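Local coordinates for protein cytochrome P450 monooxygenase (Rhodococcus sp. ECU0066, PDB 6KBH) that probably acts as a self-sufficient monooxygenase, passing electrons from a flavin through a two-iron, two-sulfur cluster to the heme of its cytochrome P450 part, at residues A[181-184]-A[185-189]; A[192-196]-A[197-201]; A[171-175]-A[176-180]; A[265-269]-A[270-274]. All coordinates share one frame; numbering follows the deposited sequence.

Interaction 1: residues A[181-184]-A[185-189]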
loop_
_atom_site.group_PDB
_atom_site.type_symbol
_atom_site.label_atom_id
_atom_site.label_comp_id
_atom_site.label_asym_id
_atom_site.label_seq_id
_atom_site.Cartn_x
_atom_site.Cartn_y
_atom_site.Cartn_z
ATOM N N TRP A 181 22.466 5.175 7.206
ATOM C CA TRP A 181 22.322 6.399 7.983
ATOM C C TRP A 181 22.316 7.630 7.087
ATOM O O TRP A 181 21.668 8.634 7.412
ATOM C CB TRP A 181 23.441 6.503 9.016
ATOM C CG TRP A 181 23.353 7.736 9.817
ATOM C CD1 TRP A 181 24.136 8.844 9.703
ATOM C CD2 TRP A 181 22.410 8.011 10.856
ATOM N NE1 TRP A 181 23.746 9.793 10.616
ATOM C CE2 TRP A 181 22.688 9.306 11.336
ATOM C CE3 TRP A 181 21.362 7.287 11.431
ATOM C CZ2 TRP A 181 21.955 9.892 12.364
ATOM C CZ3 TRP A 181 20.635 7.870 12.452
ATOM C CH2 TRP A 181 20.936 9.160 12.908
ATOM N N GLU A 182 23.013 7.566 5.954
ATOM C CA GLU A 182 23.244 8.737 5.118
ATOM C C GLU A 182 22.156 8.941 4.070
ATOM O O GLU A 182 21.619 10.047 3.945
ATOM C CB GLU A 182 24.608 8.625 4.432
ATOM C CG GLU A 182 25.799 8.581 5.379
ATOM C CD GLU A 182 26.065 9.908 6.066
ATOM O OE1 GLU A 182 25.421 10.917 5.706
ATOM O OE2 GLU A 182 26.932 9.943 6.962
ATOM N N VAL A 183 21.830 7.892 3.307
ATOM C CA VAL A 183 20.993 8.063 2.114
ATOM C C VAL A 183 19.654 8.743 2.433
ATOM O O VAL A 183 19.282 9.678 1.716
ATOM C CB VAL A 183 20.820 6.732 1.383
ATOM C CG1 VAL A 183 20.005 6.935 0.117
ATOM C CG2 VAL A 183 22.164 6.124 1.045
ATOM N N PRO A 184 18.904 8.321 3.461
ATOM C CA PRO A 184 17.627 9.011 3.725
ATOM C C PRO A 184 17.774 10.493 4.010
ATOM O O PRO A 184 16.835 11.259 3.762
ATOM C CB PRO A 184 17.063 8.250 4.935
ATOM C CG PRO A 184 17.663 6.902 4.827
ATOM C CD PRO A 184 19.053 7.135 4.320
ATOM N N LEU A 185 18.927 10.922 4.517
ATOM C CA LEU A 185 19.138 12.341 4.765
ATOM C C LEU A 185 19.246 13.114 3.457
ATOM O O LEU A 185 18.658 14.191 3.311
ATOM C CB LEU A 185 20.388 12.536 5.623
ATOM C CG LEU A 185 20.776 13.970 5.979
ATOM C CD1 LEU A 185 19.638 14.676 6.700
ATOM C CD2 LEU A 185 22.039 13.976 6.827
ATOM N N THR A 186 19.991 12.572 2.486
ATOM C CA THR A 186 20.199 13.281 1.226
ATOM C C THR A 186 18.907 13.386 0.424
ATOM O O THR A 186 18.574 14.462 -0.087
ATOM C CB THR A 186 21.288 12.596 0.393
ATOM O OG1 THR A 186 20.984 11.203 0.241
ATOM C CG2 THR A 186 22.662 12.758 1.047
ATOM N N VAL A 187 18.165 12.281 0.293
ATOM C CA VAL A 187 16.946 12.343 -0.510
ATOM C C VAL A 187 15.919 13.247 0.157
ATOM O O VAL A 187 15.114 13.889 -0.528
ATOM C CB VAL A 187 16.369 10.936 -0.772
ATOM C CG1 VAL A 187 17.471 9.952 -1.138
ATOM C CG2 VAL A 187 15.561 10.454 0.402
ATOM N N ALA A 188 15.931 13.327 1.490
ATOM C CA ALA A 188 15.065 14.286 2.158
ATOM C C ALA A 188 15.423 15.702 1.739
ATOM O O ALA A 188 14.542 16.505 1.419
ATOM C CB ALA A 188 15.155 14.128 3.675
ATOM N N LEU A 189 16.720 16.013 1.684
ATOM C CA LEU A 189 17.133 17.317 1.183
ATOM C C LEU A 189 16.675 17.515 -0.258
ATOM O O LEU A 189 16.176 18.588 -0.616
ATOM C CB LEU A 189 18.648 17.468 1.310
ATOM C CG LEU A 189 19.101 17.549 2.768
ATOM C CD1 LEU A 189 20.599 17.388 2.876
ATOM C CD2 LEU A 189 18.651 18.857 3.398
#

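Interaction 2: residues A[192-196]-A[197-201]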
loop_
_atom_site.group_PDB
_atom_site.type_symbol
_atom_site.label_atom_id
_atom_site.label_comp_id
_atom_site.label_asym_id
_atom_site.label_seq_id
_atom_site.Cartn_x
_atom_site.Cartn_y
_atom_site.Cartn_z
ATOM N N LEU A 192 13.011 18.142 -0.413
ATOM C CA LEU A 192 12.654 19.461 0.089
ATOM C C LEU A 192 12.910 20.547 -0.950
ATOM O O LEU A 192 12.285 21.612 -0.899
ATOM C CB LEU A 192 13.439 19.738 1.374
ATOM C CG LEU A 192 12.967 19.178 2.729
ATOM C CD1 LEU A 192 12.038 20.150 3.439
ATOM C CD2 LEU A 192 12.321 17.800 2.646
ATOM N N GLY A 193 13.815 20.295 -1.890
ATOM C CA GLY A 193 14.125 21.242 -2.941
ATOM C C GLY A 193 15.307 22.152 -2.687
ATOM O O GLY A 193 15.403 23.198 -3.342
ATOM N N VAL A 194 16.207 21.793 -1.775
ATOM C CA VAL A 194 17.338 22.639 -1.390
ATOM C C VAL A 194 18.440 22.489 -2.437
ATOM O O VAL A 194 18.641 21.383 -2.962
ATOM C CB VAL A 194 17.824 22.286 0.037
ATOM C CG1 VAL A 194 18.171 20.800 0.178
ATOM C CG2 VAL A 194 18.992 23.159 0.485
ATOM N N PRO A 195 19.146 23.565 -2.801
ATOM C CA PRO A 195 20.233 23.442 -3.782
ATOM C C PRO A 195 21.314 22.487 -3.300
ATOM O O PRO A 195 21.632 22.427 -2.111
ATOM C CB PRO A 195 20.772 24.874 -3.890
ATOM C CG PRO A 195 19.620 25.740 -3.530
ATOM C CD PRO A 195 18.868 24.977 -2.469
ATOM N N GLU A 196 21.890 21.744 -4.250
ATOM C CA GLU A 196 22.957 20.810 -3.918
ATOM C C GLU A 196 24.175 21.529 -3.350
ATOM O O GLU A 196 24.896 20.965 -2.517
ATOM C CB GLU A 196 23.343 19.999 -5.154
ATOM C CG GLU A 196 22.140 19.492 -5.941
ATOM C CD GLU A 196 22.507 18.418 -6.940
ATOM O OE1 GLU A 196 23.657 17.934 -6.888
ATOM O OE2 GLU A 196 21.649 18.058 -7.776
ATOM N N GLU A 197 24.429 22.759 -3.801
ATOM C CA GLU A 197 25.432 23.619 -3.182
ATOM C C GLU A 197 25.285 23.647 -1.665
ATOM O O GLU A 197 26.269 23.544 -0.924
ATOM C CB GLU A 197 25.310 25.035 -3.750
ATOM C CG GLU A 197 25.043 25.098 -5.248
ATOM C CD GLU A 197 24.104 26.232 -5.628
ATOM O OE1 GLU A 197 24.112 27.279 -4.942
ATOM O OE2 GLU A 197 23.345 26.073 -6.604
ATOM N N ASP A 198 24.049 23.766 -1.189
ATOM C CA ASP A 198 23.749 24.032 0.210
ATOM C C ASP A 198 23.551 22.773 1.041
ATOM O O ASP A 198 23.310 22.878 2.249
ATOM C CB ASP A 198 22.493 24.897 0.313
ATOM C CG ASP A 198 22.708 26.296 -0.222
ATOM O OD1 ASP A 198 23.576 27.014 0.317
ATOM O OD2 ASP A 198 22.011 26.675 -1.186
ATOM N N MET A 199 23.647 21.591 0.439
ATOM C CA MET A 199 23.213 20.398 1.149
ATOM C C MET A 199 24.258 19.926 2.149
ATOM O O MET A 199 23.921 19.624 3.298
ATOM C CB MET A 199 22.878 19.294 0.149
ATOM C CG MET A 199 21.688 19.630 -0.742
ATOM S SD MET A 199 20.896 18.176 -1.450
ATOM C CE MET A 199 22.277 17.457 -2.332
ATOM N N ASP A 200 25.535 19.913 1.753
ATOM C CA ASP A 200 26.550 19.280 2.589
ATOM C C ASP A 200 26.665 19.916 3.971
ATOM O O ASP A 200 27.051 19.227 4.921
ATOM C CB ASP A 200 27.909 19.288 1.900
ATOM C CG ASP A 200 28.051 18.160 0.910
ATOM O OD1 ASP A 200 27.209 17.232 0.957
ATOM O OD2 ASP A 200 28.988 18.200 0.089
ATOM N N THR A 201 26.354 21.207 4.137
ATOM C CA THR A 201 26.426 21.720 5.504
ATOM C C THR A 201 25.174 21.347 6.283
ATOM O O THR A 201 25.258 20.948 7.451
ATOM C CB THR A 201 26.637 23.233 5.550
ATOM O OG1 THR A 201 27.840 23.555 4.858
ATOM C CG2 THR A 201 26.819 23.681 7.027
#

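Interaction 3: residues A[171-175]-A[176-180]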
loop_
_atom_site.group_PDB
_atom_site.type_symbol
_atom_site.label_atom_id
_atom_site.label_comp_id
_atom_site.label_asym_id
_atom_site.label_seq_id
_atom_site.Cartn_x
_atom_site.Cartn_y
_atom_site.Cartn_z
ATOM N N GLY A 171 33.575 -7.028 0.840
ATOM C CA GLY A 171 33.041 -8.200 1.500
ATOM C C GLY A 171 32.645 -7.979 2.939
ATOM O O GLY A 171 32.341 -8.951 3.637
ATOM N N HIS A 172 32.634 -6.731 3.403
ATOM C CA HIS A 172 32.475 -6.430 4.819
ATOM C C HIS A 172 32.172 -4.946 4.967
ATOM O O HIS A 172 32.930 -4.109 4.467
ATOM C CB HIS A 172 33.746 -6.820 5.584
ATOM C CG HIS A 172 33.923 -6.102 6.887
ATOM N ND1 HIS A 172 34.630 -4.924 6.996
ATOM C CD2 HIS A 172 33.506 -6.408 8.137
ATOM C CE1 HIS A 172 34.629 -4.529 8.257
ATOM N NE2 HIS A 172 33.954 -5.411 8.970
ATOM N N VAL A 173 31.073 -4.623 5.650
ATOM C CA VAL A 173 30.637 -3.238 5.794
ATOM C C VAL A 173 29.658 -3.171 6.953
ATOM O O VAL A 173 28.936 -4.132 7.229
ATOM C CB VAL A 173 30.001 -2.713 4.479
ATOM C CG1 VAL A 173 28.894 -3.632 4.021
ATOM C CG2 VAL A 173 29.461 -1.301 4.646
ATOM N N ASP A 174 29.649 -2.037 7.652
ATOM C CA ASP A 174 28.502 -1.657 8.466
ATOM C C ASP A 174 27.530 -0.930 7.555
ATOM O O ASP A 174 27.783 0.208 7.147
ATOM C CB ASP A 174 28.880 -0.767 9.642
ATOM C CG ASP A 174 27.656 -0.224 10.357
ATOM O OD1 ASP A 174 26.756 -1.035 10.663
ATOM O OD2 ASP A 174 27.586 0.999 10.604
ATOM N N LEU A 175 26.421 -1.591 7.233
ATOM C CA LEU A 175 25.434 -0.973 6.359
ATOM C C LEU A 175 24.956 0.360 6.927
ATOM O O LEU A 175 24.841 1.346 6.189
ATOM C CB LEU A 175 24.267 -1.938 6.144
ATOM C CG LEU A 175 24.540 -3.271 5.439
ATOM C CD1 LEU A 175 23.289 -4.135 5.385
ATOM C CD2 LEU A 175 25.101 -3.048 4.042
ATOM N N VAL A 176 24.746 0.425 8.248
ATOM C CA VAL A 176 24.166 1.615 8.875
ATOM C C VAL A 176 25.008 2.850 8.573
ATOM O O VAL A 176 24.546 3.796 7.926
ATOM C CB VAL A 176 24.011 1.408 10.393
ATOM C CG1 VAL A 176 23.541 2.697 11.062
ATOM C CG2 VAL A 176 23.045 0.275 10.688
ATOM N N ASP A 177 26.263 2.852 9.027
ATOM C CA ASP A 177 27.071 4.067 8.955
ATOM C C ASP A 177 27.424 4.425 7.518
ATOM O O ASP A 177 27.410 5.605 7.146
ATOM C CB ASP A 177 28.344 3.908 9.784
ATOM C CG ASP A 177 28.117 4.176 11.255
ATOM O OD1 ASP A 177 27.242 5.008 11.582
ATOM O OD2 ASP A 177 28.816 3.557 12.080
ATOM N N GLU A 178 27.752 3.430 6.697
ATOM C CA GLU A 178 28.216 3.723 5.349
ATOM C C GLU A 178 27.082 3.849 4.340
ATOM O O GLU A 178 27.243 4.547 3.331
ATOM C CB GLU A 178 29.208 2.649 4.885
ATOM C CG GLU A 178 30.357 2.392 5.859
ATOM C CD GLU A 178 31.168 3.642 6.180
ATOM O OE1 GLU A 178 31.299 4.523 5.302
ATOM O OE2 GLU A 178 31.680 3.741 7.316
ATOM N N MET A 179 25.949 3.180 4.558
ATOM C CA MET A 179 24.833 3.291 3.624
ATOM C C MET A 179 23.569 3.870 4.247
ATOM O O MET A 179 23.104 4.928 3.803
ATOM C CB MET A 179 24.538 1.915 3.019
ATOM C CG MET A 179 23.389 1.917 2.039
ATOM S SD MET A 179 22.951 0.258 1.505
ATOM C CE MET A 179 21.544 0.626 0.458
ATOM N N LEU A 180 23.005 3.228 5.278
ATOM C CA LEU A 180 21.612 3.495 5.630
ATOM C C LEU A 180 21.432 4.732 6.494
ATOM O O LEU A 180 20.329 5.286 6.523
ATOM C CB LEU A 180 20.967 2.301 6.346
ATOM C CG LEU A 180 20.731 0.955 5.653
ATOM C CD1 LEU A 180 19.941 1.156 4.360
ATOM C CD2 LEU A 180 22.001 0.226 5.389
#

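Interaction 4: residues A[265-269]-A[270-274]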
loop_
_atom_site.group_PDB
_atom_site.type_symbol
_atom_site.label_atom_id
_atom_site.label_comp_id
_atom_site.label_asym_id
_atom_site.label_seq_id
_atom_site.Cartn_x
_atom_site.Cartn_y
_atom_site.Cartn_z
ATOM N N ASP A 265 -2.205 33.590 4.923
ATOM C CA ASP A 265 -2.447 33.393 6.345
ATOM C C ASP A 265 -2.262 31.941 6.764
ATOM O O ASP A 265 -1.849 31.668 7.892
ATOM C CB ASP A 265 -3.859 33.860 6.715
ATOM C CG ASP A 265 -4.118 35.308 6.328
ATOM O OD1 ASP A 265 -3.628 35.740 5.259
ATOM O OD2 ASP A 265 -4.824 36.015 7.082
ATOM N N VAL A 266 -2.533 31.004 5.861
ATOM C CA VAL A 266 -2.386 29.586 6.151
ATOM C C VAL A 266 -0.912 29.230 6.307
ATOM O O VAL A 266 -0.546 28.433 7.186
ATOM C CB VAL A 266 -3.060 28.779 5.037
ATOM C CG1 VAL A 266 -2.534 27.346 4.972
ATOM C CG2 VAL A 266 -4.566 28.801 5.195
ATOM N N VAL A 267 -0.058 29.851 5.505
ATOM C CA VAL A 267 1.330 29.468 5.360
ATOM C C VAL A 267 2.136 30.750 5.517
ATOM O O VAL A 267 2.023 31.668 4.697
ATOM C CB VAL A 267 1.557 28.763 4.017
ATOM C CG1 VAL A 267 2.964 28.908 3.539
ATOM C CG2 VAL A 267 1.204 27.274 4.150
ATOM N N THR A 268 2.895 30.841 6.603
ATOM C CA THR A 268 3.559 32.071 7.012
ATOM C C THR A 268 5.069 31.926 6.886
ATOM O O THR A 268 5.600 30.822 6.786
ATOM C CB THR A 268 3.198 32.428 8.458
ATOM O OG1 THR A 268 3.866 31.523 9.346
ATOM C CG2 THR A 268 1.701 32.331 8.680
ATOM N N ASP A 269 5.768 33.066 6.928
ATOM C CA ASP A 269 7.225 33.028 6.821
ATOM C C ASP A 269 7.838 32.207 7.947
ATOM O O ASP A 269 8.818 31.481 7.736
ATOM C CB ASP A 269 7.798 34.444 6.819
ATOM C CG ASP A 269 7.480 35.193 5.547
ATOM O OD1 ASP A 269 7.203 34.534 4.522
ATOM O OD2 ASP A 269 7.494 36.441 5.576
ATOM N N SER A 270 7.264 32.293 9.150
ATOM C CA SER A 270 7.734 31.456 10.249
ATOM C C SER A 270 7.507 29.981 9.961
ATOM O O SER A 270 8.327 29.138 10.345
ATOM C CB SER A 270 7.036 31.853 11.551
ATOM O OG SER A 270 5.657 31.529 11.506
ATOM N N TYR A 271 6.416 29.650 9.268
ATOM C CA TYR A 271 6.043 28.250 9.105
ATOM C C TYR A 271 7.001 27.512 8.174
ATOM O O TYR A 271 7.421 26.389 8.476
ATOM C CB TYR A 271 4.611 28.136 8.592
ATOM C CG TYR A 271 4.059 26.760 8.822
ATOM C CD1 TYR A 271 3.671 26.365 10.089
ATOM C CD2 TYR A 271 3.957 25.844 7.783
ATOM C CE1 TYR A 271 3.185 25.110 10.320
ATOM C CE2 TYR A 271 3.464 24.576 8.003
ATOM C CZ TYR A 271 3.080 24.213 9.275
ATOM O OH TYR A 271 2.582 22.951 9.507
ATOM N N LEU A 272 7.335 28.109 7.022
ATOM C CA LEU A 272 8.251 27.435 6.103
ATOM C C LEU A 272 9.667 27.421 6.646
ATOM O O LEU A 272 10.437 26.508 6.332
ATOM C CB LEU A 272 8.252 28.070 4.707
ATOM C CG LEU A 272 6.961 28.070 3.893
ATOM C CD1 LEU A 272 6.112 29.162 4.412
ATOM C CD2 LEU A 272 7.206 28.271 2.415
ATOM N N HIS A 273 10.039 28.424 7.439
ATOM C CA HIS A 273 11.294 28.322 8.169
ATOM C C HIS A 273 11.256 27.135 9.122
ATOM O O HIS A 273 12.251 26.416 9.274
ATOM C CB HIS A 273 11.578 29.620 8.925
ATOM C CG HIS A 273 13.002 29.756 9.359
ATOM N ND1 HIS A 273 13.465 30.838 10.077
ATOM C CD2 HIS A 273 14.068 28.942 9.175
ATOM C CE1 HIS A 273 14.755 30.683 10.315
ATOM N NE2 HIS A 273 15.145 29.542 9.779
ATOM N N SER A 274 10.105 26.905 9.758
ATOM C CA SER A 274 9.924 25.689 10.543
ATOM C C SER A 274 9.876 24.458 9.646
ATOM O O SER A 274 10.434 23.410 9.991
ATOM C CB SER A 274 8.650 25.792 11.383
ATOM O OG SER A 274 8.786 26.759 12.412
#

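Interaction 1: residues A[181-184]-A[185-189]
Near the N-terminal end of helix 183-192, in the cytochrome P450 part of the chain, the carbonyls of Glu182, Val183 and Pro184 take the amides of residues three or four places on. The contact illustrates how the beginning of a helix can use one carbonyl twice. Glu182 O receives Leu185 N at 2.9 Å, from above the carbonyl plane, and also a weak bond from Thr186 N. Val183 O is gripped by two donors of different kinds: Val187 N at 3.2 Å, lying nearly along the C=O axis, and the hydroxyl of Thr186, with OG1 2.7 Å from Val183 O and the proton pointing to the carbonyl. The latter bond depends on the threonine torsion (chi1 53°), which lodges OG1 between its backbone N and carbonyl carbon and so folds the hydroxyl back along the helix. A buried polar group is thereby satisfied within its own turn.

Pro184 has no amide hydrogen to give, which costs little near a helix start, yet its O still accepts from Ala188 N at 3.2 Å. Around the helix the neighbours differ by face. Val183 and Pro184 rest on Phe406 of helix 396-413, which follows the cysteine ligand of the heme iron and corresponds to the L helix of P450s, while Glu182 forms a salt bridge with Arg203. The side chain of Ala188 lies about 6 Å from the heme. Val183 and Val187 cross obliquely, CG1 of Val183 lying 4.1 Å from CG1 of Val187.

Interaction 2: residues A[192-196]-A[197-201]
From Val194 and Pro195, both extended, the chain turns at Glu196 into two successive bonds of the i to i+3 kind: Asp198 N to Pro195 O, 2.9 Å, and Met199 N to Glu196 O, 3.3 Å. Each amide stands well above the plane of the carbonyl it meets, by 58° and 73° respectively, as expected where the backbone winds tightly.

The side chains sort themselves to two sides of this turn. Val194 divides its branches: CG1 meets CG of Met199 at 3.8 Å, whereas CG2 meets CB of Asp198 at 3.9 Å. One valine thus packs against two successive residues through separate methyls. The segment as a whole is the link between helix 183-192 and helix 199-204, a short loop joining two consecutive helices of the P450 part, and Met199 packs back against the loop and the preceding helix. Its chain bends at the sulfur (chi3 -58°), which carries CE alongside the Glu196 side chain, 3.9 Å from Glu196 CB, the two chains pointing the same way. Leu189 and His190 of the preceding helix cover the same methionine. With an alanine here, CG, SD and CE would be missing, and Val194 CG1 and the flank of Glu196 would probably face a gap against Leu189.

Asp198 serves the other side. Its carboxylate leans over the proline ring, OD2 lying 3.5 Å from Pro195 CG, while the charge itself is met by a salt bridge to Lys242 at the end of helix 219-242. Glu197 reaches the same lysine through OE1, but that ion pair is long and weak.

Interaction 3: residues A[171-175]-A[176-180]
With chi1 at 172°, Asp174 sets its CG opposite the backbone N and beside the carbonyl carbon, which swings the carboxylate forward to the amide of Asp177. OD2 of Asp174 takes that N-H at 2.8 Å, approached from above the carboxylate plane, 55° out of it. This is a classical N-cap: the aspartate ends strand 172-174 and closes the start of helix 175-180, whose short segment runs almost at right angles to the strand. The main chain of Asp174 adds a second bond, Glu178 N to Asp174 O, 3.3 Å and close to straight.

One step on, Leu175 O accepts two amides, Met179 N at 2.7 Å and Leu180 N at 2.8 Å, which come from opposite faces of its carbonyl plane. The bond to the fifth residue widens the helix here into a pi-type turn. It also brings Leu180 round so that its CD2 packs against CB of Leu175, while Val173 CG2 slides past the aliphatic part of Glu178, 4.0 Å from Glu178 CB.

OD1 of Asp174 accepts from Val439 N, and OD2 has a weak bond from His438, so the carboxylate also ties the helix start to the chain leading into strand 440-442. A leucine in place of Asp174 would probably leave the amides of Asp177 and Val439 without these acceptors. The carboxylate of Asp177, its plane nearly perpendicular to that of Asp174, lies close by, and if both groups are ionised their charges would probably oppose each other, which the amides of the helix start and His438 may partly offset.

Interaction 4: residues A[265-269]-A[270-274]
Val267 and Leu272 meet at about a right angle, CG1 of the valine against CD1 of the leucine, and together form a hydrophobic staple: they flank the N-cap Thr268, one residue before it and four after. The helix they close, 269-281, is consistent with the first part of the long central helix that passes over the heme in P450s. Thr268 O accepts from Leu272 N at 3.2 Å, the amide lying almost straight off the carbonyl, and more weakly from Tyr271 N.

Beside the staple two hydroxyls meet. Both Thr268 and Ser270 hold their oxygens between backbone N and carbonyl carbon (chi1 73° and 68°), and this turns the two oxygens together. Tyr271 instead carries CG opposite its backbone N, so that only CB stays near the cap while the ring leads away to Arg136, in a cation-pi contact, and its OH to Glu128. The side chain of Tyr271 lies about 6 Å from that of His133, a heme-binding residue. Asp269 meets Arg244 in a salt bridge. The hydroxyls share a hydrogen bond in which either could be the donor, OG1 of Thr268 lying 2.8 Å from OG of Ser270.

Interactions 3, 1 and 2 follow one another along the chain, each at or near the start of a helix, and neighbouring ones touch: Trp181 N probably bonds to Val176 O, and Leu189 packs on Val194 and Met199. Interactions 1 and 3 are mostly buried, whereas 2 and 4 reach the surface. Their chemistry differs accordingly. A threonine hydroxyl serves a carbonyl in 1, a carboxylate caps in 3, and two hydroxyls pair in 4, while 2 relies on tight backbone turns, a methionine and a charge answered by lysine. Interaction 4 touches none of these, though it comes within about 7 Å of interaction 2 at the nearest atoms; like interaction 1, it lies near the heme.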